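Local coordinates for VP1 (Polyomavirus HPyV6, PDB 4PCG), which is the major capsid protein of the virus, here as its jelly-roll core assembled in pentamers, and probably builds the shell and attaches it to host cells, at residues Pro14-Glu17 with Asp18-Tyr21; Gly132-Pro135 with Asp136-Arg139; Leu247-Ala250 with Tyr251-Gln254. All coordinates share one frame; numbering follows the deposited sequence.

Interaction 1 (Pro14-Glu17 with Asp18-Tyr21)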
loop_
_atom_site.group_PDB
_atom_site.type_symbol
_atom_site.label_atom_id
_atom_site.label_comp_id
_atom_site.label_asym_id
_atom_site.label_seq_id
_atom_site.Cartn_x
_atom_site.Cartn_y
_atom_site.Cartn_z
ATOM N N PRO B 14 34.247 -6.637 24.646
ATOM C CA PRO B 14 33.182 -7.367 25.333
ATOM C C PRO B 14 32.194 -6.435 26.047
ATOM O O PRO B 14 32.604 -5.470 26.711
ATOM C CB PRO B 14 33.943 -8.235 26.334
ATOM C CG PRO B 14 35.282 -8.453 25.713
ATOM C CD PRO B 14 35.556 -7.299 24.790
ATOM N N LEU B 15 30.911 -6.728 25.882
ATOM C CA LEU B 15 29.840 -5.931 26.447
ATOM C C LEU B 15 29.889 -5.988 27.966
ATOM O O LEU B 15 30.127 -7.043 28.551
ATOM C CB LEU B 15 28.476 -6.414 25.940
ATOM C CG LEU B 15 28.196 -6.297 24.432
ATOM C CD1 LEU B 15 26.774 -6.727 24.080
ATOM C CD2 LEU B 15 28.429 -4.871 23.940
ATOM N N SER B 16 29.708 -4.836 28.592
ATOM C CA SER B 16 29.561 -4.740 30.044
ATOM C C SER B 16 28.973 -3.371 30.319
ATOM O O SER B 16 28.806 -2.585 29.389
ATOM C CB SER B 16 30.899 -4.909 30.761
ATOM O OG SER B 16 31.665 -3.723 30.692
ATOM N N GLU B 17 28.665 -3.080 31.578
ATOM C CA GLU B 17 28.097 -1.777 31.945
ATOM C C GLU B 17 28.975 -0.619 31.460
ATOM O O GLU B 17 28.475 0.374 30.955
ATOM C CB GLU B 17 27.940 -1.704 33.468
ATOM C CG GLU B 17 27.158 -0.508 33.993
ATOM C CD GLU B 17 26.854 -0.641 35.480
ATOM O OE1 GLU B 17 27.600 -0.067 36.305
ATOM O OE2 GLU B 17 25.884 -1.350 35.827
ATOM N N ASP B 18 30.288 -0.768 31.583
ATOM C CA ASP B 18 31.223 0.306 31.241
ATOM C C ASP B 18 31.539 0.461 29.747
ATOM O O ASP B 18 32.129 1.463 29.344
ATOM C CB ASP B 18 32.533 0.129 32.018
ATOM C CG ASP B 18 32.382 0.447 33.490
ATOM O OD1 ASP B 18 31.464 1.221 33.844
ATOM O OD2 ASP B 18 33.188 -0.071 34.289
ATOM N N THR B 19 31.137 -0.498 28.924
ATOM C CA THR B 19 31.494 -0.465 27.503
ATOM C C THR B 19 30.284 -0.348 26.584
ATOM O O THR B 19 30.401 -0.542 25.373
ATOM C CB THR B 19 32.333 -1.704 27.110
ATOM O OG1 THR B 19 31.517 -2.880 27.150
ATOM C CG2 THR B 19 33.511 -1.883 28.053
ATOM N N ILE B 20 29.131 -0.007 27.150
ATOM C CA ILE B 20 27.960 0.337 26.364
ATOM C C ILE B 20 27.489 1.722 26.760
ATOM O O ILE B 20 27.858 2.203 27.822
ATOM C CB ILE B 20 26.804 -0.671 26.538
ATOM C CG1 ILE B 20 26.232 -0.625 27.961
ATOM C CG2 ILE B 20 27.289 -2.054 26.185
ATOM C CD1 ILE B 20 24.977 -1.462 28.137
ATOM N N TYR B 21 26.675 2.331 25.901
ATOM C CA TYR B 21 26.148 3.660 26.117
ATOM C C TYR B 21 24.898 3.813 25.270
ATOM O O TYR B 21 24.691 3.067 24.312
ATOM C CB TYR B 21 27.182 4.715 25.697
ATOM C CG TYR B 21 26.879 6.142 26.155
ATOM C CD1 TYR B 21 26.844 6.463 27.517
ATOM C CD2 TYR B 21 26.652 7.161 25.249
ATOM C CE1 TYR B 21 26.564 7.758 27.952
ATOM C CE2 TYR B 21 26.374 8.470 25.684
ATOM C CZ TYR B 21 26.340 8.752 27.032
ATOM O OH TYR B 21 26.077 10.027 27.485
#
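This is a local, largely polar turn on the protein surface, where Pro14, Ser16 and Thr19 draw together the backbone at the interruption of strand 9-27. Thr19 OG1 lies at its middle and serves as both donor and acceptor. As donor it reaches Pro14 O at 2.8 Å, and Thr19 OG1 lies 25° out of the Pro14 carbonyl plane. As acceptor it takes a weak bond from Ser16 N, 3.0 Å from Thr19 OG1. The torsion explains this double use: with chi1 at 69°, OG1 sits between the backbone N and carbonyl carbon of Thr19, facing back to the preceding chain. The main chain closes the loop through Thr19 N and Ser16 O, 3.2 Å apart, with a fairly straight N-H...O angle of 156°. Ser16 OG also receives Asp18 N in the weak i to i+2 bond of an ST turn. Apolar contact is slight: the CD2 methyl of Leu15 meets Ile20 CG2 at 3.8 Å, the two side chains crossing at about a right angle. Leu15 and Thr19 also touch Arg270 and Gln271 of strand 256-274. With Glu17 and Asp18 in helical backbone conformation, the Ser16-Thr19 bond marks a type I beta turn, set where strand 9-27 is interrupted, beside strand 256-274 of the jelly roll.

Interaction 2 (Gly132-Pro135 with Asp136-Arg139); sequences GINP and DPER
Asn134 OD1 accepts the backbone N-H of Asp136 in the shortest sound polar bond across this contact, 2.9 Å from OD1 to Asp136 N with an N-H...O angle of 158°. The donor is tilted 20° from the amide carbonyl plane. CG of Asn134 stands opposite its own backbone N (chi1 -174°), which carries the amide forward along the chain to Asp136 N; its CG then packs on Pro137 CA at 3.6 Å. The other end of the amide is also engaged, ND2 bonding to Met140 O, so both polar atoms have partners and the amide's rotation is fixed. Beyond this turn Arg139 N bonds to Asp136 O, closing a second, type I turn over Pro137 and Glu138. That turn brings Arg139 side-on to the Asp136 carboxylate: NH2 meets OD1 at 2.7 Å, while NE points at OD2, 3.0 Å away and in the guanidinium plane. Arg139 then makes a cation-pi contact with Tyr241 of the second subunit, on which Asp136 also packs, and the salt bridge probably holds the guanidinium in place for it. The Asn-Pro-Asp sequence with its side-chain-to-backbone bond is an Asx-Pro turn, followed here by a beta turn, in a loop at the pentamer's subunit interface.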
loop_
_atom_site.group_PDB
_atom_site.type_symbol
_atom_site.label_atom_id
_atom_site.label_comp_id
_atom_site.label_asym_id
_atom_site.label_seq_id
_atom_site.Cartn_x
_atom_site.Cartn_y
_atom_site.Cartn_z
ATOM N N GLY B 132 22.920 20.038 -3.331
ATOM C CA GLY B 132 21.934 21.140 -3.424
ATOM C C GLY B 132 21.612 21.437 -4.859
ATOM O O GLY B 132 22.503 21.755 -5.659
ATOM N N ILE B 133 20.331 21.346 -5.197
ATOM C CA ILE B 133 19.865 21.535 -6.563
ATOM C C ILE B 133 18.651 22.455 -6.605
ATOM O O ILE B 133 17.702 22.279 -5.859
ATOM C CB ILE B 133 19.502 20.180 -7.207
ATOM C CG1 ILE B 133 20.769 19.318 -7.336
ATOM C CG2 ILE B 133 18.924 20.366 -8.597
ATOM C CD1 ILE B 133 20.495 17.866 -7.626
ATOM N N ASN B 134 18.738 23.460 -7.459
ATOM C CA ASN B 134 17.599 24.336 -7.753
ATOM C C ASN B 134 16.773 23.661 -8.831
ATOM O O ASN B 134 17.268 23.432 -9.921
ATOM C CB ASN B 134 18.088 25.706 -8.220
ATOM C CG ASN B 134 16.950 26.691 -8.396
ATOM O OD1 ASN B 134 15.846 26.317 -8.793
ATOM N ND2 ASN B 134 17.212 27.956 -8.102
ATOM N N PRO B 135 15.514 23.302 -8.509
ATOM C CA PRO B 135 14.700 22.532 -9.441
ATOM C C PRO B 135 14.224 23.314 -10.662
ATOM O O PRO B 135 13.786 22.704 -11.638
ATOM C CB PRO B 135 13.498 22.104 -8.606
ATOM C CG PRO B 135 13.457 23.003 -7.434
ATOM C CD PRO B 135 14.854 23.512 -7.209
ATOM N N ASP B 136 14.284 24.645 -10.608
ATOM C CA ASP B 136 13.763 25.477 -11.713
ATOM C C ASP B 136 14.597 26.752 -11.749
ATOM O O ASP B 136 14.112 27.815 -11.406
ATOM C CB ASP B 136 12.289 25.797 -11.468
ATOM C CG ASP B 136 11.546 26.257 -12.734
ATOM O OD1 ASP B 136 12.154 26.287 -13.819
ATOM O OD2 ASP B 136 10.340 26.563 -12.624
ATOM N N PRO B 137 15.873 26.640 -12.124
ATOM C CA PRO B 137 16.789 27.749 -11.856
ATOM C C PRO B 137 16.542 29.000 -12.726
ATOM O O PRO B 137 17.023 30.067 -12.391
ATOM C CB PRO B 137 18.164 27.139 -12.136
ATOM C CG PRO B 137 17.888 26.080 -13.136
ATOM C CD PRO B 137 16.570 25.494 -12.719
ATOM N N GLU B 138 15.776 28.878 -13.797
ATOM C CA GLU B 138 15.425 30.057 -14.595
ATOM C C GLU B 138 14.419 30.947 -13.862
ATOM O O GLU B 138 14.362 32.148 -14.115
ATOM C CB GLU B 138 14.875 29.647 -15.963
ATOM C CG GLU B 138 15.879 28.877 -16.810
ATOM C CD GLU B 138 15.674 29.075 -18.300
ATOM O OE1 GLU B 138 14.512 29.031 -18.761
ATOM O OE2 GLU B 138 16.679 29.277 -19.012
ATOM N N ARG B 139 13.642 30.366 -12.953
ATOM C CA ARG B 139 12.575 31.077 -12.267
ATOM C C ARG B 139 12.662 31.099 -10.760
ATOM O O ARG B 139 12.041 31.945 -10.149
ATOM C CB ARG B 139 11.223 30.460 -12.605
ATOM C CG ARG B 139 10.573 30.947 -13.877
ATOM C CD ARG B 139 9.432 30.011 -14.269
ATOM N NE ARG B 139 9.983 28.717 -14.663
ATOM C CZ ARG B 139 10.472 28.434 -15.866
ATOM N NH1 ARG B 139 10.436 29.321 -16.844
ATOM N NH2 ARG B 139 10.975 27.235 -16.107
#

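Interaction 3 (Leu247-Ala250 with Tyr251-Gln254); sequences LSDA and YSQQ
Ser248 is the first residue to touch the following segment, and it does so through two oxygens that approach Tyr251 N. Its carbonyl O takes the main bond at 3.2 Å from Tyr251 N, with the donor lying well above the carbonyl plane rather than on a lone pair. Ser248 OG accepts a weak second bond from Tyr251 N, 3.5 Å away, and sits at the edge of the Tyr251 ring, in the ring plane, 3.8 Å from CD1. Asp249 comes next and contributes chiefly its carbonyl oxygen, which is gripped twice by Ser252. Ser252 OG donates at 2.9 Å to Asp249 O in the carbonyl plane, on a lone pair, whereas Ser252 N, 3.1 Å from Asp249 O, comes from above that plane (N-H...O angle 161°). The chi1 of Ser252, 54°, turns OG between its own N and carbonyl carbon, where it can reach back to Asp249 O. Ala250 then offers its carbonyl to Gln253: NE2 lies 3.0 Å from Ala250 O in an almost straight bond (173°), with the acceptor in the Gln253 amide plane. This is possible because the Gln253 chain bends at chi2 and curls back. The same Ala250 O lies over one face of the Tyr251 ring, and Ala250 CB touches Tyr251 CD1 at 3.9 Å. Backbone bonds run from Tyr251 N to Ser248 O, Ser252 N to Asp249 O and Gln254 N to Tyr251 O, Ala250 O going instead to the Gln253 side chain, in turns leading through a short 3-10 segment to Gln254. This compact turn lies in the loop between strands 227-239 and 256-274, held within its own chain by Gln254 OE1 bonding to Asn244, while Leu247, Asp249 and Ser252 pack on Gln107, Arg105 and Gly108 of the second subunit.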
loop_
_atom_site.group_PDB
_atom_site.type_symbol
_atom_site.label_atom_id
_atom_site.label_comp_id
_atom_site.label_asym_id
_atom_site.label_seq_id
_atom_site.Cartn_x
_atom_site.Cartn_y
_atom_site.Cartn_z
ATOM N N LEU B 247 -7.707 25.810 1.838
ATOM C CA LEU B 247 -7.790 25.112 0.544
ATOM C C LEU B 247 -8.673 25.850 -0.435
ATOM O O LEU B 247 -9.483 25.258 -1.138
ATOM C CB LEU B 247 -8.281 23.670 0.714
ATOM C CG LEU B 247 -7.765 22.682 -0.333
ATOM C CD1 LEU B 247 -6.257 22.490 -0.224
ATOM C CD2 LEU B 247 -8.481 21.348 -0.168
ATOM N N SER B 248 -8.511 27.164 -0.465
ATOM C CA SER B 248 -9.175 28.013 -1.436
ATOM C C SER B 248 -8.247 29.187 -1.797
ATOM O O SER B 248 -7.323 29.511 -1.042
ATOM C CB SER B 248 -10.486 28.540 -0.854
ATOM O OG SER B 248 -10.207 29.423 0.219
ATOM N N ASP B 249 -8.498 29.815 -2.946
ATOM C CA ASP B 249 -7.711 30.989 -3.367
ATOM C C ASP B 249 -7.836 32.109 -2.329
ATOM O O ASP B 249 -6.835 32.704 -1.921
ATOM C CB ASP B 249 -8.160 31.491 -4.754
ATOM C CG ASP B 249 -7.141 32.454 -5.416
ATOM O OD1 ASP B 249 -5.967 32.517 -4.982
ATOM O OD2 ASP B 249 -7.523 33.142 -6.387
ATOM N N ALA B 250 -9.057 32.353 -1.861
ATOM C CA ALA B 250 -9.301 33.406 -0.866
ATOM C C ALA B 250 -8.457 33.277 0.417
ATOM O O ALA B 250 -8.157 34.286 1.040
ATOM C CB ALA B 250 -10.792 33.485 -0.530
ATOM N N TYR B 251 -8.041 32.066 0.807
ATOM C CA TYR B 251 -7.247 31.890 2.051
ATOM C C TYR B 251 -5.841 31.341 1.814
ATOM O O TYR B 251 -5.195 30.742 2.719
ATOM C CB TYR B 251 -8.030 31.030 3.053
ATOM C CG TYR B 251 -9.137 31.832 3.655
ATOM C CD1 TYR B 251 -10.361 31.977 2.988
ATOM C CD2 TYR B 251 -8.945 32.525 4.853
ATOM C CE1 TYR B 251 -11.381 32.753 3.522
ATOM C CE2 TYR B 251 -9.961 33.325 5.380
ATOM C CZ TYR B 251 -11.170 33.419 4.722
ATOM O OH TYR B 251 -12.182 34.190 5.236
ATOM N N SER B 252 -5.349 31.560 0.599
ATOM C CA SER B 252 -4.042 31.019 0.216
ATOM C C SER B 252 -2.942 31.666 1.058
ATOM O O SER B 252 -1.960 31.037 1.428
ATOM C CB SER B 252 -3.789 31.225 -1.289
ATOM O OG SER B 252 -3.932 32.574 -1.667
ATOM N N GLN B 253 -3.136 32.928 1.395
ATOM C CA GLN B 253 -2.151 33.655 2.214
ATOM C C GLN B 253 -1.958 33.108 3.651
ATOM O O GLN B 253 -1.127 33.629 4.408
ATOM C CB GLN B 253 -2.479 35.168 2.238
ATOM C CG GLN B 253 -3.529 35.617 3.259
ATOM C CD GLN B 253 -4.988 35.325 2.892
ATOM O OE1 GLN B 253 -5.870 35.466 3.743
ATOM N NE2 GLN B 253 -5.257 34.941 1.636
ATOM N N GLN B 254 -2.721 32.083 4.039
ATOM C CA GLN B 254 -2.594 31.535 5.372
ATOM C C GLN B 254 -2.064 30.095 5.383
ATOM O O GLN B 254 -1.845 29.552 6.443
ATOM C CB GLN B 254 -3.942 31.630 6.109
ATOM C CG GLN B 254 -4.337 33.056 6.488
ATOM C CD GLN B 254 -5.712 33.152 7.146
ATOM O OE1 GLN B 254 -6.349 32.150 7.467
ATOM N NE2 GLN B 254 -6.171 34.368 7.345
#

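In the fold
The three turns follow one another along the chain and none touches another. Interaction 1 lies apart, on the opposite side of the chain's centre from the others: its centre is about 49 Å from that of interaction 2 and about 56 Å from that of interaction 3, and no other subunit touches it. Interactions 2 and 3 are nearer, with centres about 26 Å and nearest atoms about 18 Å apart, and both adjoin a second subunit. Tyr241 relates them: Gln254 touches it within the chain, while Arg139 meets its counterpart on the second subunit. The sodium ion bound by Thr48, Thr50, Thr52 and Asp54 lies about 12 Å from the Asn134 side chain and 11 Å from that of Gln253, so neither coordinates it.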